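Long-range contacts in major exported protein (Pseudomonas aeruginosa, PDB 3HE1), which is a secreted Hcp-family protein, probably forming hexameric rings that act as a structural component or effector carrier of the type VI secretion system: residues T32-G37 with R112-E117; T135-A140 with F168-I173; I145-H150 with H162-H167. All coordinates share one frame; numbering follows the deposited sequence.

Interaction 1 (T32-G37 with R112-E117); sequences TGTKQG and RLTKVE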
loop_
_atom_site.group_PDB
_atom_site.type_symbol
_atom_site.label_atom_id
_atom_site.label_comp_id
_atom_site.label_asym_id
_atom_site.label_seq_id
_atom_site.Cartn_x
_atom_site.Cartn_y
_atom_site.Cartn_z
ATOM N N THR A 32 9.116 -9.891 -34.783
ATOM C CA THR A 32 9.626 -10.814 -35.788
ATOM C C THR A 32 10.770 -11.585 -35.160
ATOM O O THR A 32 11.762 -10.986 -34.726
ATOM C CB THR A 32 10.147 -10.095 -37.052
ATOM O OG1 THR A 32 9.058 -9.458 -37.724
ATOM C CG2 THR A 32 10.798 -11.094 -38.006
ATOM N N GLY A 33 10.623 -12.907 -35.094
ATOM C CA GLY A 33 11.646 -13.759 -34.516
ATOM C C GLY A 33 12.451 -14.449 -35.603
ATOM O O GLY A 33 11.912 -14.835 -36.636
ATOM N N THR A 34 13.747 -14.601 -35.372
ATOM C CA THR A 34 14.614 -15.263 -36.338
ATOM C C THR A 34 14.062 -16.626 -36.757
ATOM O O THR A 34 14.181 -17.031 -37.921
ATOM C CB THR A 34 16.053 -15.434 -35.791
ATOM O OG1 THR A 34 16.005 -15.836 -34.417
ATOM C CG2 THR A 34 16.836 -14.131 -35.919
ATOM N N LYS A 35 13.449 -17.323 -35.808
ATOM C CA LYS A 35 12.916 -18.655 -36.067
ATOM C C LYS A 35 11.449 -18.637 -36.475
ATOM O O LYS A 35 11.051 -19.349 -37.394
ATOM C CB LYS A 35 13.113 -19.561 -34.852
ATOM C CG LYS A 35 14.570 -19.866 -34.549
ATOM C CD LYS A 35 15.261 -18.713 -33.819
ATOM C CE LYS A 35 16.748 -18.970 -33.671
ATOM N NZ LYS A 35 17.306 -18.321 -32.472
ATOM N N GLN A 36 10.657 -17.808 -35.801
ATOM C CA GLN A 36 9.209 -17.829 -35.957
ATOM C C GLN A 36 8.616 -16.828 -36.953
ATOM O O GLN A 36 7.421 -16.880 -37.246
ATOM C CB GLN A 36 8.544 -17.620 -34.602
ATOM C CG GLN A 36 8.933 -18.643 -33.554
ATOM C CD GLN A 36 7.976 -18.653 -32.371
ATOM O OE1 GLN A 36 6.772 -18.881 -32.535
ATOM N NE2 GLN A 36 8.507 -18.416 -31.171
ATOM N N GLY A 37 9.430 -15.918 -37.470
ATOM C CA GLY A 37 8.912 -14.900 -38.369
ATOM C C GLY A 37 8.157 -13.832 -37.589
ATOM O O GLY A 37 8.588 -13.443 -36.504
ATOM N N ARG A 112 16.544 -15.325 -30.521
ATOM C CA ARG A 112 16.800 -13.908 -30.766
ATOM C C ARG A 112 15.665 -13.280 -31.572
ATOM O O ARG A 112 15.266 -13.788 -32.621
ATOM C CB ARG A 112 18.142 -13.690 -31.484
ATOM C CG ARG A 112 18.358 -12.247 -31.979
ATOM C CD ARG A 112 19.776 -11.983 -32.515
ATOM N NE ARG A 112 20.132 -12.843 -33.642
ATOM C CZ ARG A 112 19.833 -12.590 -34.914
ATOM N NH1 ARG A 112 19.156 -11.498 -35.246
ATOM N NH2 ARG A 112 20.210 -13.437 -35.863
ATOM N N LEU A 113 15.135 -12.176 -31.063
ATOM C CA LEU A 113 14.078 -11.434 -31.735
ATOM C C LEU A 113 14.666 -10.394 -32.681
ATOM O O LEU A 113 15.181 -9.370 -32.221
ATOM C CB LEU A 113 13.243 -10.698 -30.688
ATOM C CG LEU A 113 11.891 -11.285 -30.385
ATOM C CD1 LEU A 113 11.941 -12.782 -30.694
ATOM C CD2 LEU A 113 11.531 -10.973 -28.930
ATOM N N THR A 114 14.582 -10.618 -33.991
ATOM C CA THR A 114 15.155 -9.641 -34.937
ATOM C C THR A 114 14.648 -8.204 -34.745
ATOM O O THR A 114 15.432 -7.250 -34.793
ATOM C CB THR A 114 14.966 -10.042 -36.412
ATOM O OG1 THR A 114 15.959 -11.009 -36.773
ATOM C CG2 THR A 114 15.129 -8.830 -37.297
ATOM N N LYS A 115 13.342 -8.053 -34.533
ATOM C CA LYS A 115 12.772 -6.737 -34.259
ATOM C C LYS A 115 11.514 -6.790 -33.400
ATOM O O LYS A 115 10.541 -7.455 -33.743
ATOM C CB LYS A 115 12.488 -5.967 -35.554
ATOM C CG LYS A 115 11.944 -4.569 -35.316
ATOM C CD LYS A 115 12.229 -3.621 -36.492
ATOM C CE LYS A 115 11.091 -3.602 -37.495
ATOM N NZ LYS A 115 11.134 -2.366 -38.332
ATOM N N VAL A 116 11.564 -6.093 -32.272
ATOM C CA VAL A 116 10.385 -5.783 -31.482
ATOM C C VAL A 116 10.185 -4.296 -31.657
ATOM O O VAL A 116 11.123 -3.515 -31.449
ATOM C CB VAL A 116 10.621 -6.046 -29.995
ATOM C CG1 VAL A 116 9.435 -5.520 -29.160
ATOM C CG2 VAL A 116 10.895 -7.526 -29.763
ATOM N N GLU A 117 8.982 -3.897 -32.049
ATOM C CA GLU A 117 8.738 -2.499 -32.335
ATOM C C GLU A 117 7.429 -2.072 -31.742
ATOM O O GLU A 117 6.384 -2.584 -32.130
ATOM C CB GLU A 117 8.720 -2.260 -33.837
ATOM C CG GLU A 117 8.069 -0.949 -34.245
ATOM C CD GLU A 117 8.404 -0.549 -35.678
ATOM O OE1 GLU A 117 9.569 -0.747 -36.093
ATOM O OE2 GLU A 117 7.503 -0.035 -36.388
#
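With chi1 at 42°, Thr34 tucks OG1 between its own N and carbonyl carbon, and from there the hydroxyl reaches Arg112 O. The same torsion sends CG2 the other way, toward the Arg112 side chain, which in one of its two modelled conformers bends at chi3 (60°) and brings one guanidinium face over that methyl. There Thr34 CG2 lies 3.4 Å from Arg112 NH2, set off toward the rim of the group, a contact doubtful as a fixed one; the methyl also touches Thr114 OG1.

Arg112 O is gripped twice by one residue. Thr34 OG1 donates to it at 2.8 Å, in the carbonyl plane and on a lone pair, while Thr34 N donates to Arg112 O at 3.2 Å, nearly straight. Further on, Thr32 N bonds to Lys115 O at 3.0 Å; the return bond from Lys115 N is weak. Thr114 and Lys115 both face Thr32, a classic beta bulge where 112-117 turns a corner at Thr114.

The contact thus joins the end of strand 27-33 to the start of strand 112-123. Leu113 and Val116 turn inward onto Ile31 and Phe168, strand 129-137 pairs along the far edge of 112-123, and Gln36 reaches back to Leu102 in helix 100-109.

Interaction 2 (T135-A140 with F168-I173); sequences TVLEDA and FTYRKI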
loop_
_atom_site.group_PDB
_atom_site.type_symbol
_atom_site.label_atom_id
_atom_site.label_comp_id
_atom_site.label_asym_id
_atom_site.label_seq_id
_atom_site.Cartn_x
_atom_site.Cartn_y
_atom_site.Cartn_z
ATOM N N THR A 135 9.110 3.089 -30.223
ATOM C CA THR A 135 10.215 2.464 -29.517
ATOM C C THR A 135 10.511 1.175 -30.267
ATOM O O THR A 135 9.596 0.434 -30.615
ATOM C CB THR A 135 9.829 2.100 -28.078
ATOM O OG1 THR A 135 9.427 3.281 -27.373
ATOM C CG2 THR A 135 11.008 1.431 -27.366
ATOM N N VAL A 136 11.778 0.900 -30.526
ATOM C CA VAL A 136 12.110 -0.257 -31.335
ATOM C C VAL A 136 13.332 -0.997 -30.824
ATOM O O VAL A 136 14.395 -0.394 -30.634
ATOM C CB VAL A 136 12.366 0.168 -32.775
ATOM C CG1 VAL A 136 13.011 -0.962 -33.542
ATOM C CG2 VAL A 136 11.060 0.574 -33.434
ATOM N N LEU A 137 13.182 -2.301 -30.612
ATOM C CA LEU A 137 14.325 -3.141 -30.267
ATOM C C LEU A 137 14.872 -3.861 -31.487
ATOM O O LEU A 137 14.118 -4.321 -32.338
ATOM C CB LEU A 137 13.971 -4.163 -29.199
ATOM C CG LEU A 137 13.172 -3.608 -28.020
ATOM C CD1 LEU A 137 13.071 -4.659 -26.911
ATOM C CD2 LEU A 137 13.798 -2.314 -27.506
ATOM N N GLU A 138 16.200 -3.923 -31.561
ATOM C CA GLU A 138 16.911 -4.739 -32.536
ATOM C C GLU A 138 17.594 -5.883 -31.784
ATOM O O GLU A 138 18.146 -5.677 -30.700
ATOM C CB GLU A 138 17.944 -3.900 -33.322
ATOM C CG GLU A 138 17.366 -2.595 -33.879
ATOM C CD GLU A 138 18.111 -2.033 -35.083
ATOM O OE1 GLU A 138 19.015 -2.713 -35.619
ATOM O OE2 GLU A 138 17.772 -0.901 -35.498
ATOM N N ASP A 139 17.532 -7.086 -32.356
ATOM C CA ASP A 139 18.179 -8.286 -31.806
ATOM C C ASP A 139 17.895 -8.523 -30.325
ATOM O O ASP A 139 18.795 -8.798 -29.534
ATOM C CB ASP A 139 19.683 -8.286 -32.097
ATOM C CG ASP A 139 19.990 -8.149 -33.588
ATOM O OD1 ASP A 139 19.039 -8.090 -34.403
ATOM O OD2 ASP A 139 21.185 -8.086 -33.946
ATOM N N ALA A 140 16.613 -8.449 -29.985
ATOM C CA ALA A 140 16.160 -8.588 -28.619
ATOM C C ALA A 140 16.003 -10.049 -28.230
ATOM O O ALA A 140 15.925 -10.935 -29.081
ATOM C CB ALA A 140 14.845 -7.825 -28.421
ATOM N N PHE A 168 12.145 -7.997 -22.413
ATOM C CA PHE A 168 13.144 -8.155 -23.448
ATOM C C PHE A 168 14.434 -7.451 -23.041
ATOM O O PHE A 168 14.414 -6.332 -22.530
ATOM C CB PHE A 168 12.677 -7.517 -24.751
ATOM C CG PHE A 168 11.243 -7.795 -25.108
ATOM C CD1 PHE A 168 10.928 -8.737 -26.087
ATOM C CD2 PHE A 168 10.209 -7.083 -24.507
ATOM C CE1 PHE A 168 9.601 -8.985 -26.449
ATOM C CE2 PHE A 168 8.886 -7.322 -24.852
ATOM C CZ PHE A 168 8.582 -8.273 -25.834
ATOM N N THR A 169 15.559 -8.108 -23.267
ATOM C CA THR A 169 16.796 -7.384 -23.406
ATOM C C THR A 169 16.961 -7.191 -24.917
ATOM O O THR A 169 16.090 -7.606 -25.688
ATOM C CB THR A 169 17.975 -8.120 -22.763
ATOM O OG1 THR A 169 18.203 -9.361 -23.443
ATOM C CG2 THR A 169 17.683 -8.366 -21.276
ATOM N N TYR A 170 18.042 -6.533 -25.328
ATOM C CA TYR A 170 18.245 -6.147 -26.726
ATOM C C TYR A 170 19.642 -5.576 -26.922
ATOM O O TYR A 170 20.309 -5.184 -25.969
ATOM C CB TYR A 170 17.248 -5.068 -27.128
ATOM C CG TYR A 170 17.271 -3.922 -26.155
ATOM C CD1 TYR A 170 18.270 -2.961 -26.207
ATOM C CD2 TYR A 170 16.314 -3.822 -25.161
ATOM C CE1 TYR A 170 18.300 -1.919 -25.302
ATOM C CE2 TYR A 170 16.333 -2.788 -24.259
ATOM C CZ TYR A 170 17.325 -1.838 -24.330
ATOM O OH TYR A 170 17.339 -0.809 -23.413
ATOM N N ARG A 171 20.072 -5.521 -28.171
ATOM C CA ARG A 171 21.372 -4.976 -28.496
ATOM C C ARG A 171 21.250 -3.466 -28.718
ATOM O O ARG A 171 22.229 -2.732 -28.634
ATOM C CB ARG A 171 21.939 -5.677 -29.734
ATOM C CG ARG A 171 23.085 -4.932 -30.406
ATOM C CD ARG A 171 23.373 -5.442 -31.820
ATOM N NE ARG A 171 22.249 -5.322 -32.758
ATOM C CZ ARG A 171 22.157 -4.411 -33.728
ATOM N NH1 ARG A 171 23.112 -3.504 -33.893
ATOM N NH2 ARG A 171 21.103 -4.404 -34.537
ATOM N N LYS A 172 20.036 -2.994 -28.967
ATOM C CA LYS A 172 19.871 -1.607 -29.331
ATOM C C LYS A 172 18.419 -1.221 -29.333
ATOM O O LYS A 172 17.551 -2.024 -29.626
ATOM C CB LYS A 172 20.470 -1.364 -30.717
ATOM C CG LYS A 172 20.391 0.066 -31.228
ATOM C CD LYS A 172 21.046 0.174 -32.599
ATOM C CE LYS A 172 20.849 1.547 -33.216
ATOM N NZ LYS A 172 21.449 1.609 -34.565
ATOM N N ILE A 173 18.171 0.041 -29.036
ATOM C CA ILE A 173 16.829 0.542 -28.924
ATOM C C ILE A 173 16.833 1.922 -29.519
ATOM O O ILE A 173 17.810 2.664 -29.403
ATOM C CB ILE A 173 16.452 0.666 -27.469
ATOM C CG1 ILE A 173 15.088 1.337 -27.316
ATOM C CG2 ILE A 173 17.522 1.444 -26.773
ATOM C CD1 ILE A 173 14.511 1.218 -25.911
#
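Leu137 and Ile173 face each other as an antiparallel non-hydrogen-bonded pair, their CA atoms 4.7 Å apart. The backbones also meet through CA-H...O contacts, the shorter from Ile173 CA to Val136 O. Beyond this pair Glu138 N donates to Lys172 O at 3.0 Å, and Arg171 N returns a bond to Glu138 O. Segment 135-140 then turns a corner at Glu138 and Asp139, where the latter takes a positive phi, and 168-173 passes through the loop 170-171 between its two short strands.

On the face it shares with Ile173, Leu137 spreads its two branches over the partner segment. Its CD1 meets Phe168 CB at 3.6 Å, with the two side chains at about a right angle. The other branch, CD2, makes an off-centre CH-pi contact with Tyr170, 4.2 Å from the ring centroid, and lies beside Ile173 CG1. Tyr170 OH bonds to His87, which ties the far end of the ring to strand 86-95.

On the outer side, Arg171 answers two acids, a turn at chi3 (60°) carrying its guanidinium to both. Glu138 OE1 meets the guanidinium edge near its plane, 2.9 Å from Arg171 NH2, although the two flat groups are turned 71° apart. Asp139 runs alongside and places OD2 3.2 Å from Arg171 NE. Both are salt bridges, although their hydrogen bonds are bent and weak.

Asp139 and Ala140 both face Leu113, a G1 beta bulge, consistent with the positive phi of Asp139. The corner at Glu138-Asp139 passes the chain from one face of a curled antiparallel sheet to another, in the barrel-like beta architecture of the Hcp family, with apolar groups inside and a salt-bridge network outside.

Interaction 3 (I145-H150 with H162-H167); sequences IKDYMH and HLEDVH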
loop_
_atom_site.group_PDB
_atom_site.type_symbol
_atom_site.label_atom_id
_atom_site.label_comp_id
_atom_site.label_asym_id
_atom_site.label_seq_id
_atom_site.Cartn_x
_atom_site.Cartn_y
_atom_site.Cartn_z
ATOM N N ILE A 145 8.721 -14.125 -18.571
ATOM C CA ILE A 145 7.292 -13.881 -18.739
ATOM C C ILE A 145 6.560 -14.233 -17.445
ATOM O O ILE A 145 6.955 -15.134 -16.714
ATOM C CB ILE A 145 6.695 -14.654 -19.945
ATOM C CG1 ILE A 145 7.293 -14.145 -21.258
ATOM C CG2 ILE A 145 5.174 -14.520 -19.987
ATOM C CD1 ILE A 145 6.578 -14.653 -22.481
ATOM N N LYS A 146 5.515 -13.476 -17.155
ATOM C CA LYS A 146 4.665 -13.722 -16.004
ATOM C C LYS A 146 3.215 -13.699 -16.477
ATOM O O LYS A 146 2.759 -12.723 -17.086
ATOM C CB LYS A 146 4.892 -12.663 -14.909
ATOM C CG LYS A 146 3.669 -12.412 -14.013
ATOM C CD LYS A 146 4.026 -11.656 -12.735
ATOM C CE LYS A 146 2.791 -11.414 -11.862
ATOM N NZ LYS A 146 3.108 -11.213 -10.410
ATOM N N ASP A 147 2.507 -14.797 -16.234
ATOM C CA ASP A 147 1.081 -14.854 -16.498
ATOM C C ASP A 147 0.337 -14.670 -15.186
ATOM O O ASP A 147 0.663 -15.318 -14.198
ATOM C CB ASP A 147 0.721 -16.186 -17.141
ATOM C CG ASP A 147 1.077 -16.236 -18.612
ATOM O OD1 ASP A 147 1.267 -15.160 -19.230
ATOM O OD2 ASP A 147 1.155 -17.356 -19.156
ATOM N N TYR A 148 -0.653 -13.782 -15.169
ATOM C CA TYR A 148 -1.423 -13.532 -13.953
ATOM C C TYR A 148 -2.834 -13.029 -14.260
ATOM O O TYR A 148 -3.047 -12.410 -15.299
ATOM C CB TYR A 148 -0.671 -12.553 -13.041
ATOM C CG TYR A 148 -0.358 -11.212 -13.666
ATOM C CD1 TYR A 148 -0.998 -10.064 -13.222
ATOM C CD2 TYR A 148 0.579 -11.088 -14.692
ATOM C CE1 TYR A 148 -0.728 -8.829 -13.778
ATOM C CE2 TYR A 148 0.856 -9.843 -15.266
ATOM C CZ TYR A 148 0.195 -8.717 -14.792
ATOM O OH TYR A 148 0.438 -7.466 -15.315
HETATM N N MSE A 149 -3.792 -13.307 -13.371
HETATM C CA MSE A 149 -5.176 -12.835 -13.556
HETATM C C MSE A 149 -5.588 -11.722 -12.595
HETATM O O MSE A 149 -5.553 -11.893 -11.372
HETATM C CB MSE A 149 -6.188 -13.984 -13.465
HETATM C CG MSE A 149 -7.484 -13.682 -14.201
HETATM SE SE MSE A 149 -8.850 -15.053 -14.040
HETATM C CE MSE A 149 -7.729 -16.536 -13.496
ATOM N N HIS A 150 -6.004 -10.595 -13.175
ATOM C CA HIS A 150 -6.432 -9.407 -12.433
ATOM C C HIS A 150 -7.941 -9.160 -12.518
ATOM O O HIS A 150 -8.406 -8.021 -12.403
ATOM C CB HIS A 150 -5.675 -8.179 -12.944
ATOM C CG HIS A 150 -4.495 -7.807 -12.089
ATOM N ND1 HIS A 150 -3.936 -8.668 -11.183
ATOM C CD2 HIS A 150 -3.777 -6.657 -12.031
ATOM C CE1 HIS A 150 -2.912 -8.068 -10.580
ATOM N NE2 HIS A 150 -2.800 -6.857 -11.080
ATOM N N HIS A 162 -7.243 -11.289 -17.996
ATOM C CA HIS A 162 -6.174 -12.244 -18.246
ATOM C C HIS A 162 -4.948 -11.502 -18.778
ATOM O O HIS A 162 -4.970 -10.941 -19.883
ATOM C CB HIS A 162 -6.632 -13.350 -19.210
ATOM C CG HIS A 162 -7.941 -13.990 -18.835
ATOM N ND1 HIS A 162 -8.732 -14.656 -19.749
ATOM C CD2 HIS A 162 -8.596 -14.057 -17.652
ATOM C CE1 HIS A 162 -9.815 -15.108 -19.142
ATOM N NE2 HIS A 162 -9.758 -14.757 -17.870
ATOM N N LEU A 163 -3.885 -11.494 -17.978
ATOM C CA LEU A 163 -2.730 -10.633 -18.239
ATOM C C LEU A 163 -1.404 -11.368 -18.409
ATOM O O LEU A 163 -1.291 -12.557 -18.129
ATOM C CB LEU A 163 -2.583 -9.583 -17.139
ATOM C CG LEU A 163 -3.623 -8.467 -17.095
ATOM C CD1 LEU A 163 -3.208 -7.450 -16.057
ATOM C CD2 LEU A 163 -3.757 -7.823 -18.465
ATOM N N GLU A 164 -0.394 -10.631 -18.848
ATOM C CA GLU A 164 0.862 -11.243 -19.220
ATOM C C GLU A 164 1.910 -10.173 -19.507
ATOM O O GLU A 164 1.800 -9.417 -20.474
ATOM C CB GLU A 164 0.624 -12.132 -20.432
ATOM C CG GLU A 164 1.859 -12.650 -21.117
ATOM C CD GLU A 164 1.516 -13.687 -22.181
ATOM O OE1 GLU A 164 1.343 -14.877 -21.809
ATOM O OE2 GLU A 164 1.414 -13.309 -23.379
ATOM N N ASP A 165 2.913 -10.105 -18.640
ATOM C CA ASP A 165 4.037 -9.194 -18.809
ATOM C C ASP A 165 5.189 -9.911 -19.475
ATOM O O ASP A 165 5.536 -11.018 -19.078
ATOM C CB ASP A 165 4.543 -8.702 -17.451
ATOM C CG ASP A 165 3.460 -8.072 -16.609
ATOM O OD1 ASP A 165 2.446 -7.597 -17.165
ATOM O OD2 ASP A 165 3.643 -8.041 -15.377
ATOM N N VAL A 166 5.816 -9.265 -20.452
ATOM C CA VAL A 166 6.991 -9.844 -21.101
ATOM C C VAL A 166 8.197 -8.907 -21.076
ATOM O O VAL A 166 8.056 -7.712 -21.316
ATOM C CB VAL A 166 6.687 -10.245 -22.549
ATOM C CG1 VAL A 166 7.924 -10.848 -23.202
ATOM C CG2 VAL A 166 5.519 -11.224 -22.582
ATOM N N HIS A 167 9.375 -9.464 -20.790
ATOM C CA HIS A 167 10.615 -8.689 -20.689
ATOM C C HIS A 167 11.623 -9.033 -21.766
ATOM O O HIS A 167 11.943 -10.201 -21.980
ATOM C CB HIS A 167 11.289 -8.931 -19.352
ATOM C CG HIS A 167 10.383 -8.778 -18.190
ATOM N ND1 HIS A 167 10.767 -8.162 -17.023
ATOM C CD2 HIS A 167 9.090 -9.159 -18.009
ATOM C CE1 HIS A 167 9.761 -8.179 -16.165
ATOM N NE2 HIS A 167 8.731 -8.775 -16.746
#
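Asp165 OD1 takes a hydrogen bond from Tyr148 OH at 2.7 Å and is bonded as well to Thr93 of the neighbouring strand 86-95. The phenol meets it on the syn side of the carboxylate, 21° out of plane, and the ring and carboxylate planes stand 66° apart. A chi1 of 58° holds Tyr148 CG between its own N and carbonyl carbon, which swings the ring across the partner strand. Leu163 packs against one face of the ring, its CB 3.9 Å from the Tyr148 ring centroid, and Leu163 CD1 touches Tyr148 CE1.

The ladder itself is regular and antiparallel. Lys146 and Asp165 exchange backbone bonds, with Lys146 N to Asp165 O at 3.1 Å, and Leu163 N donates to Tyr148 O at 3.0 Å.

The opposite face carries Ile145, Asp147 and selenomethionine Met149 against Val166, Glu164 and His162. Ile145 CD1 packs on Val166 CG2 at 3.6 Å, and Ile145 also lies against Leu103, Leu104 and Leu107 of helix 100-109. Met149 CG approaches the His162 ring at its edge, at CD2, while His162 ND1 bonds to Tyr132 of the second subunit. Residues 145-148 also pair with a strand of that subunit, so the sheet continues across the interface.

Between these two pairs, Asp147 OD1 and Glu164 OE1 approach to 2.6 Å, their carboxylates side by side and nearly coplanar. With two acid oxygens so close and buried, one of the two acids probably holds a proton, consistent with a raised pKa. Lys94, in a salt bridge with Glu164 OE2, and Ser100, bonded to the same oxygen, would help to offset the remaining negative charge.

In the fold
From the N terminus, strand 27-33 comes first, and interaction 1 closes a long loop when the chain returns at 112-117 after passing through strands 61-71 and 86-95 and helix 100-109. Interaction 2 follows in series: strand 129-137 turns back beside 112-123, and its end meets 168-173. Before that second closure, strand 140-149 runs out and pairs with strand 162-169, so interaction 3 joins consecutive antiparallel strands across a largely unmodelled connection, within the span of interaction 2. Interactions 1 and 2 touch through neighbouring strands, with Leu113 against Phe168, whereas interaction 3 lies about 20 Å from either, centre to centre, and carries the sheet toward the second subunit.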